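Local coordinates for protein probable M18 family aminopeptidase 1 (PDB 2GLF) that probably removes amino acids from the N-terminal ends of peptides as a metal-dependent aminopeptidase of the M18 family, at residues 33-37 with 67-73; 96-100 with 224-228; 118-122 with 276-280. The contacts are given in a common frame with arbitrary orientation. Residues are numbered along the deposited sequence.

Contact 1 of 3, residues 33-37 with 67-73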
loop_
_atom_site.group_PDB
_atom_site.type_symbol
_atom_site.label_atom_id
_atom_site.label_comp_id
_atom_site.label_asym_id
_atom_site.label_seq_id
_atom_site.Cartn_x
_atom_site.Cartn_y
_atom_site.Cartn_z
ATOM N N GLU A 33 8.734 -46.567 1.150
ATOM C CA GLU A 33 7.902 -47.446 1.964
ATOM C C GLU A 33 7.918 -48.887 1.464
ATOM O O GLU A 33 7.839 -49.821 2.255
ATOM C CB GLU A 33 6.457 -46.923 2.051
ATOM C CG GLU A 33 5.626 -47.088 0.796
ATOM C CD GLU A 33 6.046 -46.151 -0.314
ATOM O OE1 GLU A 33 5.503 -46.273 -1.436
ATOM O OE2 GLU A 33 6.915 -45.285 -0.067
ATOM N N ARG A 34 8.031 -49.072 0.154
ATOM C CA ARG A 34 8.071 -50.422 -0.396
ATOM C C ARG A 34 9.383 -51.078 0.020
ATOM O O ARG A 34 9.445 -52.290 0.230
ATOM C CB ARG A 34 7.963 -50.391 -1.923
ATOM C CG ARG A 34 6.763 -49.612 -2.426
ATOM C CD ARG A 34 6.771 -49.484 -3.941
ATOM N NE ARG A 34 6.179 -50.652 -4.571
ATOM C CZ ARG A 34 4.959 -50.677 -5.091
ATOM N NH1 ARG A 34 4.202 -49.590 -5.062
ATOM N NH2 ARG A 34 4.494 -51.797 -5.622
HETATM N N MSE A 35 10.429 -50.270 0.151
HETATM C CA MSE A 35 11.738 -50.772 0.540
HETATM C C MSE A 35 11.797 -51.089 2.026
HETATM O O MSE A 35 12.385 -52.094 2.433
HETATM C CB MSE A 35 12.823 -49.750 0.195
HETATM C CG MSE A 35 13.626 -50.085 -1.049
HETATM SE SE MSE A 35 14.686 -48.591 -1.686
HETATM C CE MSE A 35 13.419 -47.956 -2.983
ATOM N N THR A 36 11.198 -50.229 2.842
ATOM C CA THR A 36 11.214 -50.448 4.284
ATOM C C THR A 36 10.464 -51.729 4.595
ATOM O O THR A 36 10.929 -52.542 5.385
ATOM C CB THR A 36 10.567 -49.280 5.045
ATOM O OG1 THR A 36 11.056 -48.042 4.512
ATOM C CG2 THR A 36 10.922 -49.353 6.530
ATOM N N VAL A 37 9.307 -51.918 3.967
ATOM C CA VAL A 37 8.540 -53.132 4.197
ATOM C C VAL A 37 9.413 -54.346 3.889
ATOM O O VAL A 37 9.542 -55.247 4.717
ATOM C CB VAL A 37 7.257 -53.177 3.330
ATOM C CG1 VAL A 37 6.700 -54.605 3.273
ATOM C CG2 VAL A 37 6.204 -52.242 3.925
ATOM N N VAL A 67 1.464 -58.435 5.583
ATOM C CA VAL A 67 1.936 -57.382 4.695
ATOM C C VAL A 67 0.687 -56.899 3.976
ATOM O O VAL A 67 -0.029 -57.710 3.401
ATOM C CB VAL A 67 2.926 -57.933 3.652
ATOM C CG1 VAL A 67 3.439 -56.802 2.765
ATOM C CG2 VAL A 67 4.074 -58.631 4.353
ATOM N N ASN A 68 0.405 -55.602 4.015
ATOM C CA ASN A 68 -0.789 -55.095 3.345
ATOM C C ASN A 68 -0.645 -55.205 1.831
ATOM O O ASN A 68 -1.103 -56.180 1.234
ATOM C CB ASN A 68 -1.070 -53.646 3.750
ATOM C CG ASN A 68 -2.396 -53.136 3.207
ATOM O OD1 ASN A 68 -2.979 -52.191 3.740
ATOM N ND2 ASN A 68 -2.874 -53.756 2.136
ATOM N N ARG A 69 -0.024 -54.216 1.197
ATOM C CA ARG A 69 0.147 -54.291 -0.249
ATOM C C ARG A 69 1.582 -53.982 -0.642
ATOM O O ARG A 69 1.844 -53.367 -1.683
ATOM C CB ARG A 69 -0.814 -53.336 -0.960
ATOM C CG ARG A 69 -2.270 -53.804 -0.979
ATOM C CD ARG A 69 -3.132 -52.809 -1.738
ATOM N NE ARG A 69 -4.529 -53.218 -1.899
ATOM C CZ ARG A 69 -5.381 -53.430 -0.899
ATOM N NH1 ARG A 69 -4.992 -53.284 0.362
ATOM N NH2 ARG A 69 -6.634 -53.764 -1.163
ATOM N N GLY A 70 2.511 -54.433 0.196
ATOM C CA GLY A 70 3.916 -54.194 -0.065
ATOM C C GLY A 70 4.267 -52.793 0.379
ATOM O O GLY A 70 5.360 -52.304 0.105
ATOM N N LYS A 71 3.334 -52.149 1.072
ATOM C CA LYS A 71 3.538 -50.790 1.553
ATOM C C LYS A 71 3.197 -50.654 3.031
ATOM O O LYS A 71 3.465 -49.629 3.644
ATOM C CB LYS A 71 2.688 -49.815 0.739
ATOM C CG LYS A 71 3.028 -49.779 -0.736
ATOM C CD LYS A 71 2.101 -48.837 -1.475
ATOM C CE LYS A 71 2.451 -48.775 -2.944
ATOM N NZ LYS A 71 1.573 -47.835 -3.701
ATOM N N ALA A 72 2.598 -51.685 3.603
ATOM C CA ALA A 72 2.244 -51.655 5.012
ATOM C C ALA A 72 2.470 -53.044 5.579
ATOM O O ALA A 72 2.393 -54.036 4.857
ATOM C CB ALA A 72 0.796 -51.247 5.176
ATOM N N ILE A 73 2.755 -53.132 6.868
ATOM C CA ILE A 73 2.989 -54.435 7.454
ATOM C C ILE A 73 2.823 -54.414 8.968
ATOM O O ILE A 73 3.426 -53.601 9.668
ATOM C CB ILE A 73 4.397 -54.941 7.073
ATOM C CG1 ILE A 73 4.602 -56.366 7.579
ATOM C CG2 ILE A 73 5.455 -54.001 7.628
ATOM C CD1 ILE A 73 5.942 -56.955 7.191
HETATM O O HOH W 1 2.355 -45.563 -1.382
HETATM O O HOH W 2 7.404 -53.646 -1.056
#
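The first turn of helix 33-45 rests against the turn joining two neighbouring strands of the mixed sheet, 64-67 and 73-77. At its start, E33 lays its chain along K71 (E33 CG to K71 CB, 4.0 Å). A water lies between K71 NZ (3.3 Å, weak) and E33 OE1 (3.2 Å), a loose link between the two side chains. R34 brings its backbone closest: R34 CA makes a CA-H...O contact of 3.3 Å with G70 O, and a second water bridges R34 O (2.8 Å) and G70 O (2.7 Å). Its guanidinium runs beside the K71 amine, with R34 NH1 3.4 Å from K71 NZ. V37, one turn on, supplies the apolar part: V37 CG2 lies 3.5 Å from K71 C and 4.2 Å from I73 CG2, while V37 CG1 meets V67 CG1 at 4.0 Å. G70 takes a positive phi (81°), which favours glycine at this bend. The neighbouring like charges of R34 and K71 are offset by shared acid: both form salt bridges to E224, while E371 and H369 of a second subunit bind R34 and K71 respectively, which implies that this junction is also part of a subunit interface.

Contact 2 of 3, residues 96-100 with 224-228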
loop_
_atom_site.group_PDB
_atom_site.type_symbol
_atom_site.label_atom_id
_atom_site.label_comp_id
_atom_site.label_asym_id
_atom_site.label_seq_id
_atom_site.Cartn_x
_atom_site.Cartn_y
_atom_site.Cartn_z
ATOM N N PRO A 96 8.219 -37.678 3.100
ATOM C CA PRO A 96 8.110 -36.709 2.009
ATOM C C PRO A 96 9.107 -37.076 0.903
ATOM O O PRO A 96 10.236 -37.503 1.174
ATOM C CB PRO A 96 8.423 -35.390 2.707
ATOM C CG PRO A 96 7.757 -35.583 4.046
ATOM C CD PRO A 96 8.182 -37.001 4.412
ATOM N N ARG A 97 8.673 -36.927 -0.343
ATOM C CA ARG A 97 9.506 -37.270 -1.488
ATOM C C ARG A 97 8.971 -36.572 -2.730
ATOM O O ARG A 97 8.224 -35.595 -2.643
ATOM C CB ARG A 97 9.445 -38.779 -1.709
ATOM C CG ARG A 97 8.005 -39.300 -1.813
ATOM C CD ARG A 97 7.958 -40.811 -1.919
ATOM N NE ARG A 97 6.883 -41.407 -1.121
ATOM C CZ ARG A 97 5.617 -41.524 -1.515
ATOM N NH1 ARG A 97 5.240 -41.090 -2.712
ATOM N NH2 ARG A 97 4.724 -42.082 -0.707
ATOM N N LEU A 98 9.370 -37.091 -3.887
ATOM C CA LEU A 98 8.910 -36.588 -5.173
ATOM C C LEU A 98 8.495 -37.831 -5.959
ATOM O O LEU A 98 9.206 -38.834 -5.946
ATOM C CB LEU A 98 10.030 -35.864 -5.925
ATOM C CG LEU A 98 10.678 -34.615 -5.322
ATOM C CD1 LEU A 98 11.793 -34.138 -6.252
ATOM C CD2 LEU A 98 9.642 -33.519 -5.123
ATOM N N ASP A 99 7.342 -37.774 -6.621
ATOM C CA ASP A 99 6.862 -38.901 -7.416
ATOM C C ASP A 99 6.873 -38.555 -8.896
ATOM O O ASP A 99 6.457 -37.467 -9.276
ATOM C CB ASP A 99 5.420 -39.280 -7.051
ATOM C CG ASP A 99 5.281 -39.863 -5.655
ATOM O OD1 ASP A 99 6.271 -40.404 -5.111
ATOM O OD2 ASP A 99 4.152 -39.797 -5.111
ATOM N N PHE A 100 7.351 -39.473 -9.726
ATOM C CA PHE A 100 7.341 -39.270 -11.169
ATOM C C PHE A 100 5.854 -39.173 -11.541
ATOM O O PHE A 100 5.038 -39.933 -11.019
ATOM C CB PHE A 100 7.917 -40.502 -11.883
ATOM C CG PHE A 100 9.406 -40.458 -12.128
ATOM C CD1 PHE A 100 10.252 -39.703 -11.326
ATOM C CD2 PHE A 100 9.962 -41.226 -13.149
ATOM C CE1 PHE A 100 11.627 -39.715 -11.538
ATOM C CE2 PHE A 100 11.328 -41.244 -13.364
ATOM C CZ PHE A 100 12.163 -40.487 -12.557
ATOM N N GLU A 224 5.176 -46.652 -10.302
ATOM C CA GLU A 224 5.366 -45.724 -9.201
ATOM C C GLU A 224 6.844 -45.481 -8.925
ATOM O O GLU A 224 7.527 -46.333 -8.357
ATOM C CB GLU A 224 4.671 -46.248 -7.940
ATOM C CG GLU A 224 3.279 -45.667 -7.763
ATOM C CD GLU A 224 2.470 -46.318 -6.657
ATOM O OE1 GLU A 224 1.486 -45.687 -6.216
ATOM O OE2 GLU A 224 2.799 -47.453 -6.242
ATOM N N ILE A 225 7.334 -44.318 -9.340
ATOM C CA ILE A 225 8.727 -43.964 -9.117
ATOM C C ILE A 225 8.804 -42.878 -8.053
ATOM O O ILE A 225 7.993 -41.958 -8.033
ATOM C CB ILE A 225 9.400 -43.426 -10.401
ATOM C CG1 ILE A 225 9.207 -44.411 -11.553
ATOM C CG2 ILE A 225 10.884 -43.206 -10.149
ATOM C CD1 ILE A 225 9.855 -45.750 -11.307
ATOM N N GLU A 226 9.785 -42.990 -7.171
ATOM C CA GLU A 226 9.962 -42.013 -6.116
ATOM C C GLU A 226 11.383 -41.438 -6.161
ATOM O O GLU A 226 12.366 -42.178 -6.235
ATOM C CB GLU A 226 9.677 -42.657 -4.751
ATOM C CG GLU A 226 8.326 -43.382 -4.681
ATOM C CD GLU A 226 7.835 -43.628 -3.249
ATOM O OE1 GLU A 226 8.672 -43.688 -2.321
ATOM O OE2 GLU A 226 6.606 -43.775 -3.055
ATOM N N VAL A 227 11.481 -40.112 -6.143
ATOM C CA VAL A 227 12.773 -39.436 -6.177
ATOM C C VAL A 227 13.176 -39.171 -4.736
ATOM O O VAL A 227 12.406 -38.618 -3.969
ATOM C CB VAL A 227 12.688 -38.106 -6.972
ATOM C CG1 VAL A 227 14.023 -37.382 -6.927
ATOM C CG2 VAL A 227 12.284 -38.391 -8.414
ATOM N N VAL A 228 14.387 -39.573 -4.381
ATOM C CA VAL A 228 14.880 -39.426 -3.016
ATOM C C VAL A 228 16.339 -38.968 -2.979
ATOM O O VAL A 228 17.102 -39.254 -3.896
ATOM C CB VAL A 228 14.730 -40.780 -2.282
ATOM C CG1 VAL A 228 16.022 -41.143 -1.551
ATOM C CG2 VAL A 228 13.538 -40.716 -1.332
HETATM O O HOH W 3 5.178 -42.658 -10.980
#
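A salt-bridge network of R97, D99 and E226 lies on one face of antiparallel strands 97-108 and 223-229, the two central strands of a six-stranded antiparallel sheet. R97 NH1 donates to D99 OD1 at 2.7 Å along its own strand. Across the strands R97 NH1 and E226 OE2 are 3.0 Å apart, but the oxygen sits over a guanidinium face, so this bridge is one of charge without a directed N-H. The arginine also screens two acids whose oxygens, D99 OD1 and E226 OE2, are 4.0 Å apart. D99 and E224 form salt bridges to K362 and K355 of a second subunit, so the sheet contributes to the subunit interface.

Backbone bonding sets the register. L98 and V227 are a hydrogen-bonded pair: V227 N to L98 O is short (2.6 Å), whereas L98 N to V227 O is weak at 3.4 Å. D99 and E226 form the next, non-hydrogen-bonded pair, flanked by CA-H...O contacts of 3.3 Å from E226 CA to L98 O and from D99 CA to I225 O. F100 N donates to I225 O (3.1 Å). A water accepts from I225 N (3.2 Å) and lies 2.7 Å from F100 O.

L98 and V227 occupy the face opposite the charged trio, with L98 CB 3.6 Å from V227 CB. L186 packs against F100 and V227 there. The F100 ring meets V227 CG2 at its edge (F100 CE1, 3.5 Å) and carries I225 over one face in a CH-pi contact, with I225 CG2 3.5 Å from the ring centroid and 4° off its normal.

Contact 3 of 3, residues 118-122 with 276-280. With MN (manganese (II) ion), chain F.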
loop_
_atom_site.group_PDB
_atom_site.type_symbol
_atom_site.label_atom_id
_atom_site.label_comp_id
_atom_site.label_asym_id
_atom_site.label_seq_id
_atom_site.Cartn_x
_atom_site.Cartn_y
_atom_site.Cartn_z
ATOM N N TYR A 118 5.430 -33.517 -6.038
ATOM C CA TYR A 118 5.874 -33.780 -4.678
ATOM C C TYR A 118 4.833 -34.427 -3.777
ATOM O O TYR A 118 3.629 -34.212 -3.921
ATOM C CB TYR A 118 6.426 -32.501 -4.043
ATOM C CG TYR A 118 5.402 -31.469 -3.676
ATOM C CD1 TYR A 118 4.803 -31.470 -2.415
ATOM C CD2 TYR A 118 5.048 -30.468 -4.572
ATOM C CE1 TYR A 118 3.875 -30.490 -2.057
ATOM C CE2 TYR A 118 4.125 -29.487 -4.224
ATOM C CZ TYR A 118 3.545 -29.502 -2.966
ATOM O OH TYR A 118 2.642 -28.528 -2.626
ATOM N N TYR A 119 5.331 -35.241 -2.851
ATOM C CA TYR A 119 4.504 -35.976 -1.907
ATOM C C TYR A 119 4.770 -35.506 -0.483
ATOM O O TYR A 119 5.920 -35.471 -0.037
ATOM C CB TYR A 119 4.829 -37.460 -2.019
ATOM C CG TYR A 119 4.176 -38.324 -0.976
ATOM C CD1 TYR A 119 2.885 -38.802 -1.148
ATOM C CD2 TYR A 119 4.860 -38.677 0.182
ATOM C CE1 TYR A 119 2.294 -39.614 -0.196
ATOM C CE2 TYR A 119 4.278 -39.486 1.142
ATOM C CZ TYR A 119 2.998 -39.955 0.946
ATOM O OH TYR A 119 2.434 -40.793 1.881
ATOM N N GLY A 120 3.713 -35.152 0.235
ATOM C CA GLY A 120 3.891 -34.699 1.603
ATOM C C GLY A 120 4.387 -33.267 1.749
ATOM O O GLY A 120 4.460 -32.511 0.771
ATOM N N GLY A 121 4.748 -32.902 2.977
ATOM C CA GLY A 121 5.212 -31.559 3.254
ATOM C C GLY A 121 6.687 -31.247 3.074
ATOM O O GLY A 121 7.349 -30.851 4.028
ATOM N N ILE A 122 7.204 -31.412 1.861
ATOM C CA ILE A 122 8.606 -31.094 1.574
ATOM C C ILE A 122 8.709 -29.566 1.591
ATOM O O ILE A 122 7.702 -28.890 1.394
ATOM C CB ILE A 122 9.019 -31.558 0.155
ATOM C CG1 ILE A 122 8.282 -30.718 -0.899
ATOM C CG2 ILE A 122 8.702 -33.028 -0.031
ATOM C CD1 ILE A 122 8.718 -30.962 -2.321
ATOM N N ASP A 276 1.531 -46.560 5.696
ATOM C CA ASP A 276 1.983 -45.767 4.557
ATOM C C ASP A 276 0.927 -44.659 4.408
ATOM O O ASP A 276 -0.151 -44.756 4.993
ATOM C CB ASP A 276 2.062 -46.711 3.331
ATOM C CG ASP A 276 1.909 -46.005 1.978
ATOM O OD1 ASP A 276 0.958 -46.366 1.243
ATOM O OD2 ASP A 276 2.731 -45.126 1.620
ATOM N N LYS A 277 1.241 -43.593 3.681
ATOM C CA LYS A 277 0.280 -42.508 3.471
ATOM C C LYS A 277 0.018 -41.554 4.643
ATOM O O LYS A 277 -0.856 -40.701 4.545
ATOM C CB LYS A 277 -1.069 -43.080 3.002
ATOM C CG LYS A 277 -1.245 -43.198 1.492
ATOM C CD LYS A 277 -0.105 -43.964 0.854
ATOM C CE LYS A 277 -0.349 -44.260 -0.620
ATOM N NZ LYS A 277 -0.346 -43.036 -1.463
ATOM N N GLU A 278 0.749 -41.673 5.747
ATOM C CA GLU A 278 0.502 -40.764 6.866
ATOM C C GLU A 278 0.839 -39.328 6.476
ATOM O O GLU A 278 0.102 -38.402 6.817
ATOM C CB GLU A 278 1.331 -41.156 8.089
ATOM C CG GLU A 278 2.424 -40.156 8.442
ATOM C CD GLU A 278 1.932 -38.963 9.228
ATOM O OE1 GLU A 278 2.732 -38.019 9.436
ATOM O OE2 GLU A 278 0.757 -38.970 9.648
ATOM N N GLU A 279 1.959 -39.155 5.772
ATOM C CA GLU A 279 2.415 -37.839 5.338
ATOM C C GLU A 279 1.425 -37.092 4.444
ATOM O O GLU A 279 1.689 -35.956 4.061
ATOM C CB GLU A 279 3.758 -37.946 4.605
ATOM C CG GLU A 279 4.968 -38.316 5.468
ATOM C CD GLU A 279 5.317 -37.272 6.517
ATOM O OE1 GLU A 279 4.729 -36.178 6.515
ATOM O OE2 GLU A 279 6.193 -37.546 7.353
ATOM N N ILE A 280 0.305 -37.720 4.088
ATOM C CA ILE A 280 -0.703 -37.051 3.260
ATOM C C ILE A 280 -2.097 -37.125 3.879
ATOM O O ILE A 280 -3.092 -36.815 3.222
ATOM C CB ILE A 280 -0.756 -37.618 1.794
ATOM C CG1 ILE A 280 -0.972 -39.135 1.783
ATOM C CG2 ILE A 280 0.517 -37.255 1.056
ATOM C CD1 ILE A 280 -2.420 -39.576 1.999
HETATM MN MN MN F . 6.128 -36.061 8.753
HETATM O O HOH W 4 3.451 -34.567 4.968
#
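E279 adopts an m,m conformation (chi1 -70°, chi2 -64°) that bends the side chain so that its carboxylate faces the manganese. E279 OE2 binds the ion at 2.0 Å; E279 OE1 also accepts a hydrogen bond from a water 2.6 Å away. The same water donates to E279 O (2.4 Å) and accepts from G121 N (2.9 Å), so the loop after strand 111-119 is joined to the metal ligand by solvent. D249 and H425 complete the protein ligands of this ion, part of a two-metal centre like those of related zinc exopeptidases; H425 also hydrogen-bonds G121 O.

Y119, with chi1 t (172°) and chi2 85°, extends its ring across the 276-280 loop. With chi1 p (55°), I280 brings CG2 against Y119 CE1 at 3.2 Å; Y119 CE2 lies 3.8 Å from E279 CB, and Y119 OH reaches 3.2 Å from K277 CA. The hydroxyl is hydrogen-bonded to D94, which also accepts from E279 N, fixing the ring and the loop to one carboxylate. At G120 the backbone passes close: G120 CA approaches E279 O at 3.5 Å, and a CB would lie only 3.4 Å from E279 CB. The phi/psi of 78/-170 themselves call for glycine. G121 centres an inverse gamma turn, closed by a weak bond from I122 N to G120 O (3.2 Å).

The loop leaving strand 111-119 of the six-stranded sheet thus meets the loop between strand 270-275 of the mixed sheet and helix 292-303, near H92 at the end of strand 87-92.

From the N terminus, contact 1 closes first, bringing the start of helix 33-45 to the turn before strand 73-77. It is complete before either other contact opens. Contact 2 then opens at 96-100 and closes at 224-228, a loop of 123 residues; contact 3 opens inside it at 118-122 and closes beyond it at 276-280, so the two cross. Strands 97-108 and 111-119, adjacent in the six-stranded sheet, link them directly. Contact 3 carries this sheet to the metal-bearing loop of the mixed sheet. E224 in contact 2 salt-bridges back to contact 1, and K71 and E33 pack on D276 of contact 3. All three touch the second subunit.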